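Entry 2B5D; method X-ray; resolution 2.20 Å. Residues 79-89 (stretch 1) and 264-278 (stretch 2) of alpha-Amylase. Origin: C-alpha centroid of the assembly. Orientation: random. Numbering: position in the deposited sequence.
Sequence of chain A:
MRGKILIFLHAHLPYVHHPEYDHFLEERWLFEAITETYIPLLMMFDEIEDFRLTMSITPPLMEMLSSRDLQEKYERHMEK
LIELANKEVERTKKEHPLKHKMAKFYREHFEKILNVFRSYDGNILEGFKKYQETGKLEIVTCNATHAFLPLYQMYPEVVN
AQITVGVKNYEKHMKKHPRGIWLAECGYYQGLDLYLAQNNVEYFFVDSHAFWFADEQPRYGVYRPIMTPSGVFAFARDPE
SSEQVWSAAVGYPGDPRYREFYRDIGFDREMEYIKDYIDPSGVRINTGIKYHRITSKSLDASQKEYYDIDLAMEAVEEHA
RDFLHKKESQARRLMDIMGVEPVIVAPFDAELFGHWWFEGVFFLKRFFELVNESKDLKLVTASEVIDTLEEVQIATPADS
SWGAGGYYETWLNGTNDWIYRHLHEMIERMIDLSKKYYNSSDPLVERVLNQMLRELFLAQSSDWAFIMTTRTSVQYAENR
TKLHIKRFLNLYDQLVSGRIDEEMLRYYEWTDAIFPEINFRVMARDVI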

# COMPACT_ATOMS: atom_id res chain seq x y z
N GLU A 79 16.23 31.66 -1.47
CA GLU A 79 16.44 32.45 -0.24
C GLU A 79 16.39 31.59 1.02
O GLU A 79 17.27 31.69 1.88
CB GLU A 79 15.46 33.61 -0.17
CG GLU A 79 15.96 34.85 -0.89
CD GLU A 79 14.81 35.69 -1.44
OE1 GLU A 79 15.09 36.65 -2.21
OE2 GLU A 79 13.63 35.39 -1.11
N LYS A 80 15.37 30.75 1.11
CA LYS A 80 15.31 29.72 2.15
C LYS A 80 16.65 28.98 2.23
O LYS A 80 17.19 28.75 3.31
CB LYS A 80 14.16 28.75 1.84
CG LYS A 80 13.46 28.16 3.04
CD LYS A 80 11.95 28.09 2.76
CE LYS A 80 11.16 27.36 3.86
NZ LYS A 80 11.12 25.87 3.68
N LEU A 81 17.20 28.64 1.06
CA LEU A 81 18.44 27.90 0.97
C LEU A 81 19.68 28.72 1.35
O LEU A 81 20.56 28.19 2.03
CB LEU A 81 18.58 27.25 -0.42
CG LEU A 81 19.78 26.35 -0.73
CD1 LEU A 81 19.89 25.12 0.22
CD2 LEU A 81 19.79 25.91 -2.20
N ILE A 82 19.76 29.98 0.92
CA ILE A 82 20.86 30.89 1.36
C ILE A 82 20.80 31.22 2.87
O ILE A 82 21.84 31.43 3.52
CB ILE A 82 20.87 32.23 0.59
CG1 ILE A 82 21.20 32.01 -0.89
CG2 ILE A 82 21.86 33.23 1.25
CD1 ILE A 82 20.83 33.19 -1.82
N GLU A 83 19.58 31.27 3.41
CA GLU A 83 19.36 31.37 4.86
C GLU A 83 19.94 30.14 5.56
O GLU A 83 20.67 30.28 6.55
CB GLU A 83 17.87 31.54 5.16
CG GLU A 83 17.54 31.89 6.62
CD GLU A 83 16.11 31.49 6.99
OE1 GLU A 83 15.23 32.38 7.04
OE2 GLU A 83 15.85 30.28 7.19
N LEU A 84 19.63 28.95 5.06
CA LEU A 84 20.20 27.70 5.59
C LEU A 84 21.71 27.70 5.44
O LEU A 84 22.43 27.20 6.31
CB LEU A 84 19.64 26.47 4.88
CG LEU A 84 19.54 25.12 5.61
CD1 LEU A 84 19.59 24.00 4.60
CD2 LEU A 84 20.60 24.89 6.68
N ALA A 85 22.19 28.25 4.33
CA ALA A 85 23.63 28.29 4.07
C ALA A 85 24.34 29.04 5.19
O ALA A 85 25.35 28.58 5.71
CB ALA A 85 23.92 28.91 2.71
N ASN A 86 23.78 30.20 5.54
CA ASN A 86 24.27 31.02 6.66
C ASN A 86 24.22 30.37 8.05
O ASN A 86 25.22 30.40 8.79
CB ASN A 86 23.56 32.37 6.66
CG ASN A 86 24.32 33.41 5.87
OD1 ASN A 86 23.74 34.15 5.08
ND2 ASN A 86 25.65 33.47 6.08
N LYS A 87 23.08 29.78 8.39
CA LYS A 87 22.94 28.96 9.59
C LYS A 87 24.05 27.92 9.65
O LYS A 87 24.50 27.52 10.73
CB LYS A 87 21.61 28.22 9.58
CG LYS A 87 20.50 28.75 10.47
CD LYS A 87 19.49 27.62 10.70
CE LYS A 87 18.35 27.98 11.66
NZ LYS A 87 17.11 28.49 10.98
N GLU A 88 24.48 27.48 8.46
CA GLU A 88 25.42 26.38 8.35
C GLU A 88 26.86 26.84 8.48
O GLU A 88 27.67 26.11 9.06
CB GLU A 88 25.18 25.59 7.06
CG GLU A 88 24.14 24.46 7.21
CD GLU A 88 24.63 23.27 8.06
OE1 GLU A 88 25.81 22.87 7.92
OE2 GLU A 88 23.84 22.70 8.85
N VAL A 89 27.16 28.03 7.97
CA VAL A 89 28.51 28.59 8.12
C VAL A 89 28.90 28.85 9.60
O VAL A 89 30.07 28.70 9.96
CB VAL A 89 28.80 29.81 7.19
CG1 VAL A 89 27.79 30.90 7.37
CG2 VAL A 89 30.20 30.38 7.46
N ASP A 264 23.45 14.24 3.05
CA ASP A 264 22.88 15.57 3.01
C ASP A 264 22.49 15.91 4.43
O ASP A 264 22.12 15.03 5.19
CB ASP A 264 21.66 15.57 2.06
CG ASP A 264 21.20 16.96 1.70
OD1 ASP A 264 20.56 17.61 2.56
OD2 ASP A 264 21.45 17.41 0.55
N ILE A 265 22.59 17.18 4.79
CA ILE A 265 22.34 17.61 6.18
C ILE A 265 20.87 17.46 6.60
O ILE A 265 20.56 17.54 7.78
CB ILE A 265 22.81 19.05 6.44
CG1 ILE A 265 22.05 20.03 5.54
CG2 ILE A 265 24.30 19.11 6.26
CD1 ILE A 265 22.15 21.46 5.97
N GLY A 266 20.00 17.23 5.62
CA GLY A 266 18.58 17.06 5.87
C GLY A 266 18.32 15.69 6.46
O GLY A 266 17.24 15.43 6.95
N PHE A 267 19.33 14.82 6.42
CA PHE A 267 19.23 13.48 6.99
C PHE A 267 20.11 13.36 8.24
O PHE A 267 19.90 12.47 9.08
CB PHE A 267 19.64 12.43 5.95
CG PHE A 267 18.67 12.31 4.79
CD1 PHE A 267 18.78 13.14 3.68
CD2 PHE A 267 17.65 11.36 4.81
CE1 PHE A 267 17.89 13.03 2.61
CE2 PHE A 267 16.75 11.24 3.74
CZ PHE A 267 16.88 12.07 2.64
N ASP A 268 21.07 14.28 8.35
CA ASP A 268 22.09 14.24 9.40
C ASP A 268 21.88 15.25 10.50
O ASP A 268 22.01 14.92 11.68
CB ASP A 268 23.48 14.45 8.79
CG ASP A 268 23.86 13.35 7.82
OD1 ASP A 268 24.82 13.57 7.03
OD2 ASP A 268 23.21 12.28 7.85
N ARG A 269 21.58 16.49 10.13
CA ARG A 269 21.40 17.55 11.11
C ARG A 269 20.20 17.23 12.02
O ARG A 269 19.23 16.59 11.59
CB ARG A 269 21.22 18.90 10.42
CG ARG A 269 21.89 20.04 11.13
CD ARG A 269 23.18 20.48 10.46
NE ARG A 269 24.37 20.09 11.21
CZ ARG A 269 25.57 20.67 11.12
NH1 ARG A 269 25.79 21.68 10.29
NH2 ARG A 269 26.56 20.22 11.87
N GLU A 270 20.27 17.68 13.27
CA GLU A 270 19.21 17.44 14.26
C GLU A 270 17.89 18.06 13.84
O GLU A 270 17.86 19.16 13.29
CB GLU A 270 19.63 17.93 15.65
CG GLU A 270 20.95 17.35 16.14
CD GLU A 270 21.09 17.43 17.65
OE1 GLU A 270 22.07 18.05 18.13
OE2 GLU A 270 20.21 16.88 18.35
N MET A 271 16.81 17.33 14.12
CA MET A 271 15.45 17.65 13.69
C MET A 271 14.96 19.08 13.98
O MET A 271 14.31 19.71 13.12
CB MET A 271 14.46 16.62 14.25
CG MET A 271 13.00 16.87 13.87
SD MET A 271 12.77 17.03 12.08
CE MET A 271 12.95 15.31 11.57
N GLU A 272 15.26 19.59 15.18
CA GLU A 272 14.81 20.94 15.56
C GLU A 272 15.56 22.00 14.77
O GLU A 272 14.99 23.04 14.42
CB GLU A 272 14.93 21.18 17.06
CG GLU A 272 13.80 22.09 17.59
CD GLU A 272 13.99 22.52 19.04
OE1 GLU A 272 15.15 22.51 19.52
OE2 GLU A 272 12.98 22.87 19.69
N TYR A 273 16.83 21.72 14.50
CA TYR A 273 17.67 22.57 13.66
C TYR A 273 17.12 22.66 12.22
O TYR A 273 17.02 23.75 11.65
CB TYR A 273 19.10 22.00 13.63
CG TYR A 273 20.05 22.80 12.79
CD1 TYR A 273 20.05 22.69 11.39
CD2 TYR A 273 20.96 23.68 13.37
CE1 TYR A 273 20.93 23.43 10.60
CE2 TYR A 273 21.84 24.42 12.59
CZ TYR A 273 21.82 24.29 11.21
OH TYR A 273 22.69 25.02 10.45
N ILE A 274 16.74 21.50 11.69
CA ILE A 274 16.55 21.32 10.24
C ILE A 274 15.10 21.39 9.75
O ILE A 274 14.86 21.43 8.54
CB ILE A 274 17.28 20.01 9.74
CG1 ILE A 274 17.60 20.09 8.24
CG2 ILE A 274 16.50 18.74 10.14
CD1 ILE A 274 18.61 21.17 7.86
N LYS A 275 14.16 21.48 10.70
CA LYS A 275 12.69 21.35 10.48
C LYS A 275 12.07 22.09 9.28
O LYS A 275 11.33 21.47 8.50
CB LYS A 275 11.92 21.69 11.78
CG LYS A 275 10.35 21.72 11.69
CD LYS A 275 9.71 20.45 11.06
CE LYS A 275 9.84 19.19 11.93
NZ LYS A 275 8.79 19.09 13.00
N ASP A 276 12.34 23.38 9.14
CA ASP A 276 11.73 24.16 8.06
C ASP A 276 12.62 24.31 6.80
O ASP A 276 12.60 25.35 6.12
CB ASP A 276 11.22 25.51 8.57
CG ASP A 276 12.30 26.32 9.23
OD1 ASP A 276 13.34 25.73 9.62
OD2 ASP A 276 12.11 27.55 9.37
N TYR A 277 13.38 23.25 6.50
CA TYR A 277 14.10 23.12 5.24
C TYR A 277 13.86 21.75 4.64
O TYR A 277 14.20 21.51 3.48
CB TYR A 277 15.59 23.39 5.42
CG TYR A 277 15.89 24.65 6.18
CD1 TYR A 277 16.30 24.60 7.51
CD2 TYR A 277 15.74 25.91 5.58
CE1 TYR A 277 16.57 25.77 8.23
CE2 TYR A 277 16.00 27.08 6.29
CZ TYR A 277 16.41 27.00 7.60
OH TYR A 277 16.68 28.14 8.31
N ILE A 278 13.27 20.86 5.43
CA ILE A 278 12.74 19.60 4.90
C ILE A 278 11.26 19.76 4.53
O ILE A 278 10.76 20.88 4.42
CB ILE A 278 12.94 18.40 5.88
CG1 ILE A 278 12.42 18.76 7.29
CG2 ILE A 278 14.41 17.97 5.88
CD1 ILE A 278 12.61 17.70 8.35

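Contacts between segments remote in sequence often follow a simple plan, an apolar centre bordered by polar groups that satisfy one another, and this pair from alpha-Amylase illustrates it well. At the centre lies Leu 84, whose CA-to-CB bond points toward the second stretch. Its CG sits over one face of the Tyr 277 ring, 3.7 Å from the ring centroid and only 10° off the normal, a CH-pi contact in which a weakly polarised C-H group meets the electron-rich face. The same side chain reaches Ile 265, with Leu 84 CD2 and Ile 265 CD1 3.8 Å apart, and Tyr 273, with Leu 84 CD2 and Tyr 273 CE1 4.2 Å apart. One leucine thus gathers residues from separate parts of the second stretch.

The two backbones differ in character. Residues 79-89 form a continuous helix, so Lys 80, Leu 84, Lys 87 and Glu 88 recur on one side. The second stretch is broken: a weakly bonded helical turn, capped by Asp 264 OD1 accepting from Gly 266 N at 3.1 Å, leads through loop to a short helix containing Tyr 273.

Tyrosine carries the contact from apolar to polar. While its ring packs on Leu 84, Tyr 277 OH donates to Glu 83 OE2 at 2.6 Å and accepts from Lys 87 NZ at 2.7 Å, so a single hydroxyl joins an acidic and a basic side chain. Lys 87 also places its CD over one face of the Tyr 273 ring. At one end, Lys 80 NZ donates to the backbone Asp 276 O at 2.9 Å; towards the other, Glu 88 OE2 and Arg 269 NH1 form a salt bridge of 2.6 Å, although the carboxylate oxygen is crowded in the model and its position is less certain. Together the stretches bury 568 Å².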